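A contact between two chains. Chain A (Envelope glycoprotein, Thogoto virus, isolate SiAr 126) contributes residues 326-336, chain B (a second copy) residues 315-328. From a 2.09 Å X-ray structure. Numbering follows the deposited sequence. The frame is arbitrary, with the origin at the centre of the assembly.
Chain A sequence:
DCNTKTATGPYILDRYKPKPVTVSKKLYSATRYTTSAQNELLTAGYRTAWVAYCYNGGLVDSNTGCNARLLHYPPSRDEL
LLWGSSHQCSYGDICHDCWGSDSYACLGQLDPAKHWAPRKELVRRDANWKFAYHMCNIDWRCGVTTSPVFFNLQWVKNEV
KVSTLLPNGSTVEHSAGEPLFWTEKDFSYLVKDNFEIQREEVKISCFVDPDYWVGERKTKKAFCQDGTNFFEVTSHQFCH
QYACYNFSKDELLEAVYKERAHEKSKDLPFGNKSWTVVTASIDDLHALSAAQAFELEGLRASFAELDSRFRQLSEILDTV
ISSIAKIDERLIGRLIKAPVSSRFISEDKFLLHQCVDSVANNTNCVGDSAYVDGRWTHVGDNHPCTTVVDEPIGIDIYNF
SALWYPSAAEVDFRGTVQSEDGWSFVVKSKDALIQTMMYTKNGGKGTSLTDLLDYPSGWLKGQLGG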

# COMPACT_ATOMS: atom_id res chain seq x y z
N LYS A 326 -34.94 50.49 -12.06
CA LYS A 326 -35.57 51.58 -12.80
C LYS A 326 -36.75 52.15 -12.02
O LYS A 326 -37.07 53.33 -12.16
CB LYS A 326 -36.04 51.11 -14.18
CG LYS A 326 -34.93 51.02 -15.22
CD LYS A 326 -35.43 50.43 -16.53
CE LYS A 326 -34.28 50.04 -17.45
NZ LYS A 326 -33.38 48.96 -16.83
N ILE A 327 -37.39 51.33 -11.18
CA ILE A 327 -38.46 51.81 -10.33
C ILE A 327 -37.90 52.42 -9.04
O ILE A 327 -38.29 53.51 -8.63
CB ILE A 327 -39.44 50.66 -10.03
CG1 ILE A 327 -39.96 50.06 -11.34
CG2 ILE A 327 -40.58 51.13 -9.16
CD1 ILE A 327 -40.96 48.94 -11.14
N ASP A 328 -36.95 51.72 -8.41
CA ASP A 328 -36.35 52.10 -7.12
C ASP A 328 -34.92 52.58 -7.36
O ASP A 328 -33.97 51.78 -7.40
CB ASP A 328 -36.36 50.91 -6.15
CG ASP A 328 -35.61 51.19 -4.85
OD1 ASP A 328 -35.36 52.36 -4.51
OD2 ASP A 328 -35.28 50.21 -4.15
N GLU A 329 -34.76 53.91 -7.48
CA GLU A 329 -33.50 54.53 -7.85
C GLU A 329 -32.44 54.45 -6.76
O GLU A 329 -31.29 54.83 -7.01
CB GLU A 329 -33.71 56.01 -8.22
CG GLU A 329 -35.04 56.31 -8.92
CD GLU A 329 -35.06 57.68 -9.59
OE1 GLU A 329 -33.97 58.24 -9.88
OE2 GLU A 329 -36.17 58.20 -9.85
N ARG A 330 -32.79 53.97 -5.56
CA ARG A 330 -31.82 53.76 -4.49
C ARG A 330 -31.27 52.33 -4.44
O ARG A 330 -30.27 52.10 -3.75
CB ARG A 330 -32.43 54.09 -3.12
CG ARG A 330 -33.12 55.45 -3.01
CD ARG A 330 -32.19 56.60 -3.38
NE ARG A 330 -30.82 56.41 -2.90
CZ ARG A 330 -30.38 56.82 -1.71
NH1 ARG A 330 -31.19 57.44 -0.87
NH2 ARG A 330 -29.11 56.60 -1.37
N LEU A 331 -31.89 51.39 -5.15
CA LEU A 331 -31.57 49.97 -4.98
C LEU A 331 -30.11 49.68 -5.29
O LEU A 331 -29.41 49.05 -4.50
CB LEU A 331 -32.49 49.11 -5.84
CG LEU A 331 -32.26 47.60 -5.84
CD1 LEU A 331 -32.35 47.04 -4.43
CD2 LEU A 331 -33.29 46.92 -6.74
N ILE A 332 -29.63 50.14 -6.45
CA ILE A 332 -28.24 49.88 -6.82
C ILE A 332 -27.30 50.42 -5.75
O ILE A 332 -26.27 49.81 -5.43
CB ILE A 332 -27.92 50.47 -8.21
CG1 ILE A 332 -28.78 49.78 -9.27
CG2 ILE A 332 -26.46 50.30 -8.55
CD1 ILE A 332 -28.46 50.21 -10.68
N GLY A 333 -27.67 51.56 -5.15
CA GLY A 333 -26.88 52.09 -4.05
C GLY A 333 -26.82 51.14 -2.86
O GLY A 333 -25.75 50.93 -2.29
N ARG A 334 -27.96 50.57 -2.48
CA ARG A 334 -27.97 49.64 -1.36
C ARG A 334 -27.16 48.39 -1.66
O ARG A 334 -26.53 47.83 -0.76
CB ARG A 334 -29.41 49.27 -1.01
CG ARG A 334 -30.15 50.35 -0.28
CD ARG A 334 -31.07 49.73 0.76
NE ARG A 334 -32.23 49.11 0.15
CZ ARG A 334 -32.94 48.12 0.70
NH1 ARG A 334 -32.59 47.63 1.88
NH2 ARG A 334 -33.99 47.63 0.05
N LEU A 335 -27.13 47.96 -2.92
CA LEU A 335 -26.42 46.74 -3.29
C LEU A 335 -24.91 46.93 -3.28
O LEU A 335 -24.18 45.94 -3.11
CB LEU A 335 -26.89 46.28 -4.66
CG LEU A 335 -28.32 45.75 -4.63
CD1 LEU A 335 -28.89 45.60 -6.03
CD2 LEU A 335 -28.29 44.41 -3.91
N ILE A 336 -24.42 48.15 -3.45
CA ILE A 336 -22.98 48.38 -3.47
C ILE A 336 -22.51 49.09 -2.21
O ILE A 336 -21.37 49.55 -2.15
CB ILE A 336 -22.55 49.16 -4.72
CG1 ILE A 336 -23.17 50.56 -4.72
CG2 ILE A 336 -22.96 48.41 -5.96
CD1 ILE A 336 -22.65 51.42 -5.84
N GLU B 315 -27.77 38.16 0.90
CA GLU B 315 -27.78 39.60 1.15
C GLU B 315 -28.36 40.36 -0.03
O GLU B 315 -29.16 41.29 0.15
CB GLU B 315 -26.36 40.09 1.46
CG GLU B 315 -25.74 39.40 2.69
CD GLU B 315 -24.29 39.80 2.93
OE1 GLU B 315 -23.76 40.65 2.18
OE2 GLU B 315 -23.66 39.25 3.87
N ILE B 316 -27.96 39.98 -1.25
CA ILE B 316 -28.51 40.61 -2.45
C ILE B 316 -30.01 40.37 -2.55
O ILE B 316 -30.79 41.31 -2.73
CB ILE B 316 -27.78 40.09 -3.70
CG1 ILE B 316 -26.30 40.48 -3.64
CG2 ILE B 316 -28.48 40.58 -4.98
CD1 ILE B 316 -25.45 39.83 -4.72
N LEU B 317 -30.43 39.11 -2.41
CA LEU B 317 -31.85 38.80 -2.52
C LEU B 317 -32.67 39.51 -1.45
O LEU B 317 -33.78 39.98 -1.74
CB LEU B 317 -32.08 37.29 -2.45
CG LEU B 317 -31.94 36.58 -3.79
CD1 LEU B 317 -31.90 35.06 -3.60
CD2 LEU B 317 -33.09 37.01 -4.71
N ASP B 318 -32.15 39.60 -0.23
CA ASP B 318 -32.89 40.29 0.82
C ASP B 318 -33.11 41.76 0.47
O ASP B 318 -34.21 42.29 0.65
CB ASP B 318 -32.18 40.17 2.17
CG ASP B 318 -32.40 38.81 2.86
OD1 ASP B 318 -33.16 37.96 2.33
OD2 ASP B 318 -31.81 38.62 3.95
N THR B 319 -32.08 42.43 -0.05
CA THR B 319 -32.21 43.84 -0.44
C THR B 319 -33.14 44.01 -1.63
O THR B 319 -33.91 44.98 -1.69
CB THR B 319 -30.83 44.42 -0.76
OG1 THR B 319 -29.95 44.22 0.35
CG2 THR B 319 -30.95 45.92 -1.04
N VAL B 320 -33.07 43.09 -2.59
CA VAL B 320 -33.96 43.10 -3.73
C VAL B 320 -35.40 42.88 -3.30
O VAL B 320 -36.32 43.60 -3.73
CB VAL B 320 -33.52 42.05 -4.76
CG1 VAL B 320 -34.64 41.82 -5.79
CG2 VAL B 320 -32.23 42.50 -5.44
N ILE B 321 -35.63 41.87 -2.46
CA ILE B 321 -36.98 41.57 -2.01
C ILE B 321 -37.56 42.76 -1.25
O ILE B 321 -38.73 43.12 -1.43
CB ILE B 321 -37.00 40.29 -1.16
CG1 ILE B 321 -36.86 39.07 -2.08
CG2 ILE B 321 -38.26 40.19 -0.33
CD1 ILE B 321 -36.36 37.81 -1.35
N SER B 322 -36.73 43.39 -0.42
CA SER B 322 -37.16 44.54 0.36
C SER B 322 -37.69 45.66 -0.55
O SER B 322 -38.63 46.37 -0.19
CB SER B 322 -35.97 45.03 1.19
OG SER B 322 -36.33 45.93 2.19
N SER B 323 -37.07 45.83 -1.71
CA SER B 323 -37.48 46.86 -2.64
C SER B 323 -38.76 46.47 -3.38
O SER B 323 -39.64 47.32 -3.57
CB SER B 323 -36.33 47.16 -3.60
OG SER B 323 -36.80 47.68 -4.81
N ILE B 324 -38.91 45.20 -3.77
CA ILE B 324 -40.13 44.80 -4.47
C ILE B 324 -41.30 44.72 -3.51
O ILE B 324 -42.44 45.04 -3.87
CB ILE B 324 -39.94 43.45 -5.19
CG1 ILE B 324 -38.67 43.45 -6.00
CG2 ILE B 324 -41.15 43.16 -6.11
CD1 ILE B 324 -38.23 42.08 -6.32
N ALA B 325 -41.06 44.24 -2.29
CA ALA B 325 -42.12 44.01 -1.32
C ALA B 325 -42.80 45.31 -0.87
O ALA B 325 -43.96 45.27 -0.45
CB ALA B 325 -41.58 43.25 -0.09
N LYS B 326 -42.11 46.45 -0.94
CA LYS B 326 -42.77 47.71 -0.64
C LYS B 326 -43.87 48.01 -1.65
O LYS B 326 -44.90 48.58 -1.30
CB LYS B 326 -41.75 48.85 -0.60
CG LYS B 326 -40.82 48.80 0.58
CD LYS B 326 -39.79 49.90 0.53
CE LYS B 326 -38.79 49.79 1.67
NZ LYS B 326 -37.93 48.57 1.52
N ILE B 327 -43.66 47.59 -2.90
CA ILE B 327 -44.68 47.73 -3.94
C ILE B 327 -45.71 46.61 -3.84
O ILE B 327 -46.92 46.87 -3.80
CB ILE B 327 -44.00 47.75 -5.32
CG1 ILE B 327 -42.94 48.85 -5.40
CG2 ILE B 327 -45.05 47.91 -6.42
CD1 ILE B 327 -42.09 48.81 -6.66
N ASP B 328 -45.25 45.35 -3.79
CA ASP B 328 -46.14 44.17 -3.77
C ASP B 328 -46.23 43.64 -2.34
O ASP B 328 -45.42 42.80 -1.93
CB ASP B 328 -45.63 43.08 -4.71
CG ASP B 328 -46.54 41.86 -4.73
OD1 ASP B 328 -47.50 41.79 -3.92
OD2 ASP B 328 -46.30 40.96 -5.57
O HOH W 1 -27.48 44.91 -0.17

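Contact between two copies of the Thogoto virus envelope glycoprotein, in which a turn and short helix of chain A (helix 331-335) lie against the chain B helix 315-327. The two helices run nearly antiparallel, at 157°, with a closest axial approach of 10.1 Å, so chain A is followed forward while chain B is read backward, from B:Ile327 to B:Ile316. At the start, the same residue of each copy meets its counterpart: A:Ile327 CG2 packs on B:Ile327 CD1 at 3.7 Å, an apolar contact between two exposed side chains. A:Asp328 then uses its two carboxylate oxygens differently. OD2 accepts the one direct hydrogen bond between the stretches, from B:Ser323 OG (3.0 Å to A:Asp328 OD2), while A:Asp328 OD1 accepts from A:Arg330 N at 3.2 Å, capping the type I turn that runs to A:Leu331. The acid thus ties the turn to the neighbouring chain. A:Glu329 and A:Arg330 stay out of reach of the chain B stretch. A:Leu331 points toward the partner helix and sets CD1 3.8 Å from B:Thr319 CG2 and 4.1 Å from B:Ser323 CB. One turn on, A:Arg334 lays a face of its guanidinium over B:Thr319, with CZ 3.4 Å from B:Thr319 CG2; B:Ser322 CB lies at the edge, 3.5 Å from A:Arg334 NH2. A:Arg334 NH2 is also 3.2 Å from B:Thr319 O, but the angle is too poor for a hydrogen bond. A:Arg334 NH2 comes within 4.3 Å of B:Lys326 NZ, a like-charged neighbour whose NZ donates to B:Ser322 O (2.9 Å). The backbone of A:Arg334 contributes through water 1, which donates to A:Arg334 O (3.1 Å) and hydrogen-bonds B:Thr319 OG1 (2.6 Å). A:Leu335 leaves its backbone sideways, yet its end closes on chain B: CD2 lies 4.0 Å from both B:Ile316 CG2 and B:Thr319 CB.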